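Local coordinates for protein 7,8-dihydro-6-hydroxymethylpterin pyrophosphokinase-dihydropteroate synthase (PDB 6JWS) that probably catalyses two successive steps of folate biosynthesis, pyrophosphorylation of 6-hydroxymethyl-7,8-dihydropterin by ATP and condensation of the resulting diphosphate with 4-aminobenzoate to 7,8-dihydropteroate, at residues Pro444-Glu448 with Arg449-Val453; Gln557-Asn560 with Phe561-Asn565; Lys694-Leu697 with Asp698-Lys702. The protein carries 1 engineered substitution. All blocks are in the same frame, centred on the assembly; numbering follows the deposited sequence.

Contact 1: residues Pro444-Glu448 with Arg449-Val453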
loop_
_atom_site.group_PDB
_atom_site.type_symbol
_atom_site.label_atom_id
_atom_site.label_comp_id
_atom_site.label_asym_id
_atom_site.label_seq_id
_atom_site.Cartn_x
_atom_site.Cartn_y
_atom_site.Cartn_z
ATOM N N PRO B 444 33.367 28.133 -6.697
ATOM C CA PRO B 444 34.725 27.682 -7.004
ATOM C C PRO B 444 35.786 28.372 -6.147
ATOM O O PRO B 444 36.984 28.201 -6.377
ATOM C CB PRO B 444 34.863 28.056 -8.489
ATOM C CG PRO B 444 34.013 29.309 -8.641
ATOM C CD PRO B 444 32.903 29.192 -7.613
ATOM N N LYS B 445 35.325 29.123 -5.138
ATOM C CA LYS B 445 36.196 29.978 -4.350
ATOM C C LYS B 445 36.363 29.410 -2.941
ATOM O O LYS B 445 37.361 29.690 -2.285
ATOM C CB LYS B 445 35.693 31.428 -4.391
ATOM C CG LYS B 445 36.773 32.503 -4.494
ATOM C CD LYS B 445 37.401 32.644 -5.872
ATOM C CE LYS B 445 38.916 32.729 -5.843
ATOM N NZ LYS B 445 39.407 33.995 -5.246
ATOM N N ILE B 446 35.398 28.605 -2.485
ATOM C CA ILE B 446 35.525 27.899 -1.217
ATOM C C ILE B 446 35.436 26.386 -1.452
ATOM O O ILE B 446 34.588 25.910 -2.199
ATOM C CB ILE B 446 34.521 28.432 -0.167
ATOM C CG1 ILE B 446 34.028 27.344 0.788
ATOM C CG2 ILE B 446 33.356 29.147 -0.826
ATOM C CD1 ILE B 446 34.818 27.233 2.064
ATOM N N SER B 447 36.332 25.633 -0.813
ATOM C CA SER B 447 36.492 24.222 -1.120
ATOM C C SER B 447 35.398 23.383 -0.447
ATOM O O SER B 447 34.753 23.831 0.510
ATOM C CB SER B 447 37.870 23.758 -0.736
ATOM O OG SER B 447 37.977 23.682 0.675
ATOM N N GLU B 448 35.216 22.146 -0.947
ATOM C CA GLU B 448 34.321 21.166 -0.340
ATOM C C GLU B 448 34.699 20.953 1.122
ATOM O O GLU B 448 33.855 20.993 2.012
ATOM C CB GLU B 448 34.341 19.837 -1.113
ATOM C CG GLU B 448 33.512 18.715 -0.462
ATOM C CD GLU B 448 33.510 17.382 -1.216
ATOM O OE1 GLU B 448 34.220 17.262 -2.231
ATOM O OE2 GLU B 448 32.811 16.451 -0.785
ATOM N N ARG B 449 35.987 20.746 1.361
ATOM C CA ARG B 449 36.471 20.449 2.697
ATOM C C ARG B 449 36.089 21.568 3.659
ATOM O O ARG B 449 35.714 21.291 4.792
ATOM C CB ARG B 449 37.992 20.252 2.654
ATOM C CG ARG B 449 38.608 19.987 4.014
ATOM C CD ARG B 449 39.020 21.261 4.727
ATOM N NE ARG B 449 39.399 20.942 6.099
ATOM C CZ ARG B 449 39.342 21.795 7.117
ATOM N NH1 ARG B 449 38.934 23.038 6.921
ATOM N NH2 ARG B 449 39.684 21.386 8.327
ATOM N N ASP B 450 36.201 22.826 3.209
ATOM C CA ASP B 450 35.923 23.983 4.057
ATOM C C ASP B 450 34.421 24.214 4.224
ATOM O O ASP B 450 34.012 24.864 5.183
ATOM C CB ASP B 450 36.619 25.264 3.573
ATOM C CG ASP B 450 38.116 25.287 3.850
ATOM O OD1 ASP B 450 38.555 24.715 4.889
ATOM O OD2 ASP B 450 38.839 25.848 3.013
ATOM N N LEU B 451 33.609 23.689 3.293
ATOM C CA LEU B 451 32.165 23.743 3.452
ATOM C C LEU B 451 31.722 22.796 4.555
ATOM O O LEU B 451 30.927 23.221 5.397
ATOM C CB LEU B 451 31.443 23.441 2.140
ATOM C CG LEU B 451 31.447 24.586 1.131
ATOM C CD1 LEU B 451 30.858 24.131 -0.194
ATOM C CD2 LEU B 451 30.673 25.785 1.668
ATOM N N VAL B 452 32.258 21.560 4.575
ATOM C CA VAL B 452 31.680 20.534 5.439
ATOM C C VAL B 452 32.455 20.337 6.739
ATOM O O VAL B 452 31.836 20.096 7.774
ATOM C CB VAL B 452 31.426 19.170 4.748
ATOM C CG1 VAL B 452 30.449 19.295 3.596
ATOM C CG2 VAL B 452 32.708 18.514 4.266
ATOM N N VAL B 453 33.795 20.320 6.696
ATOM C CA VAL B 453 34.491 19.921 7.914
ATOM C C VAL B 453 34.170 20.878 9.071
ATOM O O VAL B 453 33.792 20.403 10.143
ATOM C CB VAL B 453 35.999 19.639 7.720
ATOM C CG1 VAL B 453 36.700 19.419 9.056
ATOM C CG2 VAL B 453 36.232 18.425 6.816
HETATM O O HOH W 1 38.517 27.020 0.774
HETATM O O HOH W 2 40.553 23.477 1.387
#
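Ser-447 and Asp-450 face each other across the first turn of helix 448-464. The hydroxyl OG of Ser-447 sits between its own backbone N and carbonyl carbon (chi1 72°), a setting that turns it back over the start of the helix, where it accepts a hydrogen bond from Asp-450 N at 3.2 Å. The carboxylate of Asp-450 returns toward the same serine, since its CG lies beside the backbone N and anti to the carbonyl carbon (chi1 -74°). One water bridges the pair, taking the backbone N-H of Ser-447 and donating to Asp-450 OD2; a second bonds Ser-447 OG and only weakly Asp-450 OD2.

The two carboxylate oxygens are used differently. While OD2 of Asp-450 faces the bridging water, its OD1 receives NH1 of Arg-449 at 2.7 Å in a salt bridge between neighbours in sequence, met nearly along its C-O bond and almost in the guanidinium plane. CB of Val-453, one turn on, lies over the rim of one guanidinium face, and NH2 of Arg-449 makes a further salt bridge with Glu-491 of helix 486-494.

On the apolar flank Ile-446 lies across Leu-451, its CG1 3.8 Å from Leu-451 CG; Leu-451 itself is buried against helix 397-402. Glu-448 extends away from this flank, and its OE2 is hydrogen-bonded to Thr-483. The backbone turn closes with Leu-451 N bonded to Ser-447 O at 3.0 Å and Val-452 N to Glu-448 O at 3.1 Å. A serine N-cap combined with a hydrophobic staple, Ile-446 before the cap packing on Leu-451 five residues on, is a classical helix N-terminus, here opening a helix of the dihydropteroate synthase TIM barrel.

Contact 2: residues Gln557-Asn560 with Phe561-Asn565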
loop_
_atom_site.group_PDB
_atom_site.type_symbol
_atom_site.label_atom_id
_atom_site.label_comp_id
_atom_site.label_asym_id
_atom_site.label_seq_id
_atom_site.Cartn_x
_atom_site.Cartn_y
_atom_site.Cartn_z
ATOM N N GLN B 557 27.796 -5.477 -9.013
ATOM C CA GLN B 557 29.216 -5.537 -9.344
ATOM C C GLN B 557 30.027 -4.688 -8.355
ATOM O O GLN B 557 31.061 -5.132 -7.865
ATOM C CB GLN B 557 29.476 -5.349 -10.856
ATOM C CG GLN B 557 29.124 -6.588 -11.700
ATOM C CD GLN B 557 29.052 -6.470 -13.220
ATOM O OE1 GLN B 557 28.081 -6.923 -13.851
ATOM N NE2 GLN B 557 30.076 -5.890 -13.843
ATOM N N ARG B 558 29.530 -3.493 -7.993
ATOM C CA ARG B 558 30.261 -2.649 -7.049
ATOM C C ARG B 558 30.356 -3.301 -5.668
ATOM O O ARG B 558 31.412 -3.264 -5.020
ATOM C CB ARG B 558 29.631 -1.259 -6.872
ATOM C CG ARG B 558 29.649 -0.404 -8.124
ATOM C CD ARG B 558 31.058 -0.413 -8.676
ATOM N NE ARG B 558 32.017 0.360 -7.914
ATOM C CZ ARG B 558 33.335 0.266 -8.061
ATOM N NH1 ARG B 558 33.858 -0.620 -8.893
ATOM N NH2 ARG B 558 34.137 1.022 -7.327
ATOM N N LEU B 559 29.233 -3.849 -5.201
ATOM C CA LEU B 559 29.231 -4.550 -3.924
ATOM C C LEU B 559 30.239 -5.699 -3.978
ATOM O O LEU B 559 31.002 -5.889 -3.046
ATOM C CB LEU B 559 27.809 -5.030 -3.587
ATOM C CG LEU B 559 27.668 -5.896 -2.329
ATOM C CD1 LEU B 559 26.321 -5.690 -1.640
ATOM C CD2 LEU B 559 27.917 -7.383 -2.615
ATOM N N ASN B 560 30.248 -6.467 -5.070
ATOM C CA ASN B 560 31.174 -7.588 -5.179
ATOM C C ASN B 560 32.614 -7.101 -5.021
ATOM O O ASN B 560 33.421 -7.777 -4.389
ATOM C CB ASN B 560 31.047 -8.370 -6.493
ATOM C CG ASN B 560 29.765 -9.165 -6.552
ATOM O OD1 ASN B 560 29.179 -9.468 -5.510
ATOM N ND2 ASN B 560 29.315 -9.507 -7.755
ATOM N N PHE B 561 32.924 -5.947 -5.628
ATOM C CA PHE B 561 34.255 -5.364 -5.539
ATOM C C PHE B 561 34.563 -4.951 -4.103
ATOM O O PHE B 561 35.607 -5.310 -3.579
ATOM C CB PHE B 561 34.404 -4.170 -6.476
ATOM C CG PHE B 561 35.747 -3.482 -6.406
ATOM C CD1 PHE B 561 36.884 -4.091 -6.921
ATOM C CD2 PHE B 561 35.872 -2.206 -5.874
ATOM C CE1 PHE B 561 38.113 -3.444 -6.903
ATOM C CE2 PHE B 561 37.102 -1.559 -5.862
ATOM C CZ PHE B 561 38.225 -2.182 -6.360
ATOM N N LEU B 562 33.648 -4.234 -3.452
ATOM C CA LEU B 562 33.890 -3.836 -2.075
ATOM C C LEU B 562 34.070 -5.071 -1.197
ATOM O O LEU B 562 34.954 -5.107 -0.341
ATOM C CB LEU B 562 32.733 -2.967 -1.565
ATOM C CG LEU B 562 32.962 -1.467 -1.724
ATOM C CD1 LEU B 562 32.885 -1.032 -3.181
ATOM C CD2 LEU B 562 31.988 -0.677 -0.863
ATOM N N VAL B 563 33.215 -6.073 -1.401
ATOM C CA VAL B 563 33.235 -7.261 -0.564
ATOM C C VAL B 563 34.538 -8.047 -0.786
ATOM O O VAL B 563 35.119 -8.561 0.171
ATOM C CB VAL B 563 31.949 -8.094 -0.777
ATOM C CG1 VAL B 563 32.139 -9.572 -0.514
ATOM C CG2 VAL B 563 30.766 -7.532 0.015
ATOM N N LEU B 564 35.019 -8.107 -2.038
ATOM C CA LEU B 564 36.304 -8.734 -2.321
ATOM C C LEU B 564 37.399 -8.045 -1.508
ATOM O O LEU B 564 38.411 -8.645 -1.175
ATOM C CB LEU B 564 36.602 -8.579 -3.814
ATOM C CG LEU B 564 37.940 -9.146 -4.305
ATOM C CD1 LEU B 564 38.003 -10.668 -4.123
ATOM C CD2 LEU B 564 38.127 -8.803 -5.784
ATOM N N ASN B 565 37.183 -6.772 -1.174
ATOM C CA ASN B 565 38.238 -5.993 -0.554
ATOM C C ASN B 565 37.993 -5.927 0.949
ATOM O O ASN B 565 38.558 -5.077 1.628
ATOM C CB ASN B 565 38.418 -4.651 -1.280
ATOM C CG ASN B 565 39.232 -4.831 -2.543
ATOM O OD1 ASN B 565 40.462 -4.931 -2.459
ATOM N ND2 ASN B 565 38.577 -4.901 -3.697
#
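This is a contact along the last turns of helix 547-564, in the TIM-barrel part of the protein, pairing Arg-558 with Phe-561 three residues on and Leu-559 with Val-563 four residues on. Four backbone hydrogen bonds run through it in regular i to i+4 succession, from Phe-561 N to Gln-557 O through Leu-564 N to Asn-560 O; the shortest joins Val-563 N to Leu-559 O at 2.8 Å.

Arg-558 and Phe-561 lie side by side and point the same way. Bends at chi2 and chi3 turn the arginine chain forward along the helix, bringing NH2 of Arg-558 to 3.9 Å from CD2 of Phe-561, with the guanidinium and ring planes only 22° apart. The guanidinium reaches the ring obliquely. Its NE is hydrogen-bonded to the carbonyl of Ala-506, which probably helps hold the bent chain in place.

Over one face of the Phe-561 ring, toward its rim, lies ND2 of Asn-565, 3.5 Å above the plane. The same ND2 donates to Phe-561 O at 3.0 Å with an N-H...O angle of 160°, so that the side chain of the first residue beyond the helix bonds back onto its final turn. It is also hydrogen-bonded to Ile-104 O.

Leu-559 and Val-563 form the apolar pair of the contact, running alongside each other with Leu-559 CD2 3.9 Å from Val-563 CG2. Both rest on Ile-572 of strand 572-575, while Leu-562 reaches Ile-572 and also Val-526 and Leu-528 of strand 525-529. The helix thus packs over two adjacent parallel strands, and at its end Val-563 and Asn-565 touch strand 46-57 of the antiparallel sheet.

Contact 3: residues Lys694-Leu697 with Asp698-Lys702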
loop_
_atom_site.group_PDB
_atom_site.type_symbol
_atom_site.label_atom_id
_atom_site.label_comp_id
_atom_site.label_asym_id
_atom_site.label_seq_id
_atom_site.Cartn_x
_atom_site.Cartn_y
_atom_site.Cartn_z
ATOM N N LYS B 694 8.221 12.393 8.571
ATOM C CA LYS B 694 8.014 11.683 9.825
ATOM C C LYS B 694 6.525 11.609 10.180
ATOM O O LYS B 694 6.084 10.616 10.762
ATOM C CB LYS B 694 8.779 12.382 10.954
ATOM C CG LYS B 694 8.844 11.628 12.279
ATOM C CD LYS B 694 9.521 10.279 12.150
ATOM C CE LYS B 694 9.927 9.663 13.472
ATOM N NZ LYS B 694 8.773 9.527 14.390
ATOM N N SER B 695 5.766 12.666 9.865
ATOM C CA SER B 695 4.354 12.695 10.204
ATOM C C SER B 695 3.641 11.607 9.412
ATOM O O SER B 695 2.785 10.906 9.961
ATOM C CB SER B 695 3.738 14.045 9.933
ATOM O OG SER B 695 4.389 15.049 10.693
ATOM N N VAL B 696 4.046 11.458 8.138
ATOM C CA VAL B 696 3.488 10.457 7.253
ATOM C C VAL B 696 3.842 9.065 7.759
ATOM O O VAL B 696 2.981 8.215 7.882
ATOM C CB VAL B 696 3.896 10.685 5.780
ATOM C CG1 VAL B 696 3.625 9.449 4.919
ATOM C CG2 VAL B 696 3.162 11.892 5.190
ATOM N N LEU B 697 5.119 8.809 8.036
ATOM C CA LEU B 697 5.516 7.472 8.445
ATOM C C LEU B 697 4.861 7.104 9.784
ATOM O O LEU B 697 4.555 5.937 10.022
ATOM C CB LEU B 697 7.050 7.396 8.499
ATOM C CG LEU B 697 7.803 7.653 7.181
ATOM C CD1 LEU B 697 9.304 7.535 7.392
ATOM C CD2 LEU B 697 7.377 6.700 6.069
ATOM N N ASP B 698 4.657 8.092 10.668
ATOM C CA ASP B 698 4.072 7.818 11.978
ATOM C C ASP B 698 2.645 7.291 11.837
ATOM O O ASP B 698 2.277 6.362 12.538
ATOM C CB ASP B 698 4.093 9.040 12.898
ATOM C CG ASP B 698 5.449 9.286 13.559
ATOM O OD1 ASP B 698 6.338 8.407 13.435
ATOM O OD2 ASP B 698 5.612 10.361 14.206
ATOM N N VAL B 699 1.862 7.889 10.932
ATOM C CA VAL B 699 0.475 7.521 10.718
ATOM C C VAL B 699 0.408 6.175 9.998
ATOM O O VAL B 699 -0.441 5.356 10.335
ATOM C CB VAL B 699 -0.254 8.604 9.902
ATOM C CG1 VAL B 699 -1.624 8.144 9.409
ATOM C CG2 VAL B 699 -0.346 9.915 10.659
ATOM N N LEU B 700 1.278 5.950 8.995
ATOM C CA LEU B 700 1.250 4.664 8.303
ATOM C C LEU B 700 1.625 3.532 9.268
ATOM O O LEU B 700 1.002 2.472 9.244
ATOM C CB LEU B 700 2.106 4.692 7.033
ATOM C CG LEU B 700 1.695 5.729 5.973
ATOM C CD1 LEU B 700 2.615 5.696 4.765
ATOM C CD2 LEU B 700 0.257 5.523 5.506
ATOM N N THR B 701 2.607 3.787 10.143
ATOM C CA THR B 701 3.031 2.824 11.150
ATOM C C THR B 701 1.880 2.493 12.107
ATOM O O THR B 701 1.701 1.326 12.482
ATOM C CB THR B 701 4.296 3.296 11.893
ATOM O OG1 THR B 701 5.355 3.493 10.945
ATOM C CG2 THR B 701 4.780 2.269 12.891
ATOM N N LYS B 702 1.104 3.518 12.505
ATOM C CA LYS B 702 0.007 3.328 13.438
ATOM C C LYS B 702 -1.095 2.491 12.795
ATOM O O LYS B 702 -1.642 1.607 13.444
ATOM C CB LYS B 702 -0.585 4.650 13.931
ATOM C CG LYS B 702 -0.260 4.963 15.378
ATOM C CD LYS B 702 -1.186 4.308 16.376
ATOM C CE LYS B 702 -0.782 4.635 17.806
ATOM N NZ LYS B 702 -1.486 3.786 18.797
#
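Asp-698 and Leu-697 carry most of this contact within helix 690-704, followed by Leu-700 on Val-696. The salt-bridge partner of Asp-698 is Lys-694, one turn earlier, and the two side chains approach at a slant. The lysine leaves the helix with CG anti to the backbone N (chi1 -170°), then bends at chi2 and again at chi4, which curls its chain over the carboxylate. NZ of Lys-694 ends 2.8 Å from OD1 of Asp-698, meeting OD1 on its syn lone pair, the side of the other oxygen, and makes a weak bond to OD2 of the same carboxylate at 3.3 Å. Beneath this salt bridge the backbone is bonded between the same two residues, Asp-698 N donating to Lys-694 O at 2.9 Å. OD2 has a second partner, the backbone N of Asn-617 of the second subunit.

Leu-697 contributes mainly through its carbonyl. Its O accepts two hydrogen bonds from Thr-701, from OG1 at 2.7 Å and from N at 2.9 Å, and the two donors arrive from opposite faces of the carbonyl plane. The hydroxyl is swung back along the helix because OG1 lies beside the backbone N (chi1 -59°). The isobutyl group of Leu-697 leaves the contact to pack on Ile-391 of strand 390-396.

On another flank Val-696 and Leu-700 run side by side, with Val-696 CG1 3.9 Å from Leu-700 CD1, and both touch Ser-675 of helix 657-680. Val-696 also meets Cys-668 of the second subunit.

Lys-694 probably offsets the charge of Asp-698 within the helix; separately, the Thr-701 hydroxyl is satisfied by Leu-697 O. Asp-698 is shared between Lys-694 and Asn-617 N of the second subunit, and the ion pair probably helps fix where the carboxylate sits.

Overall arrangement
The three contacts follow one another along the chain, each on a different helix: contact 1 opens helix 448-464, contact 2 ends helix 547-564 and contact 3 lies in helix 690-704. Their centres are widely spaced, about 30 Å between contacts 1 and 2, 35 Å between 2 and 3, and 37 Å between 1 and 3, and none touches another. All three helices accompany the parallel strands of the TIM barrel, but they face different surroundings. Contact 1 packs among neighbouring barrel helices, contact 2 borders the antiparallel sheet of the pyrophosphokinase part, and contact 3 meets the second subunit. Together they sample the barrel's internal packing, its interdomain junction and its dimer interface.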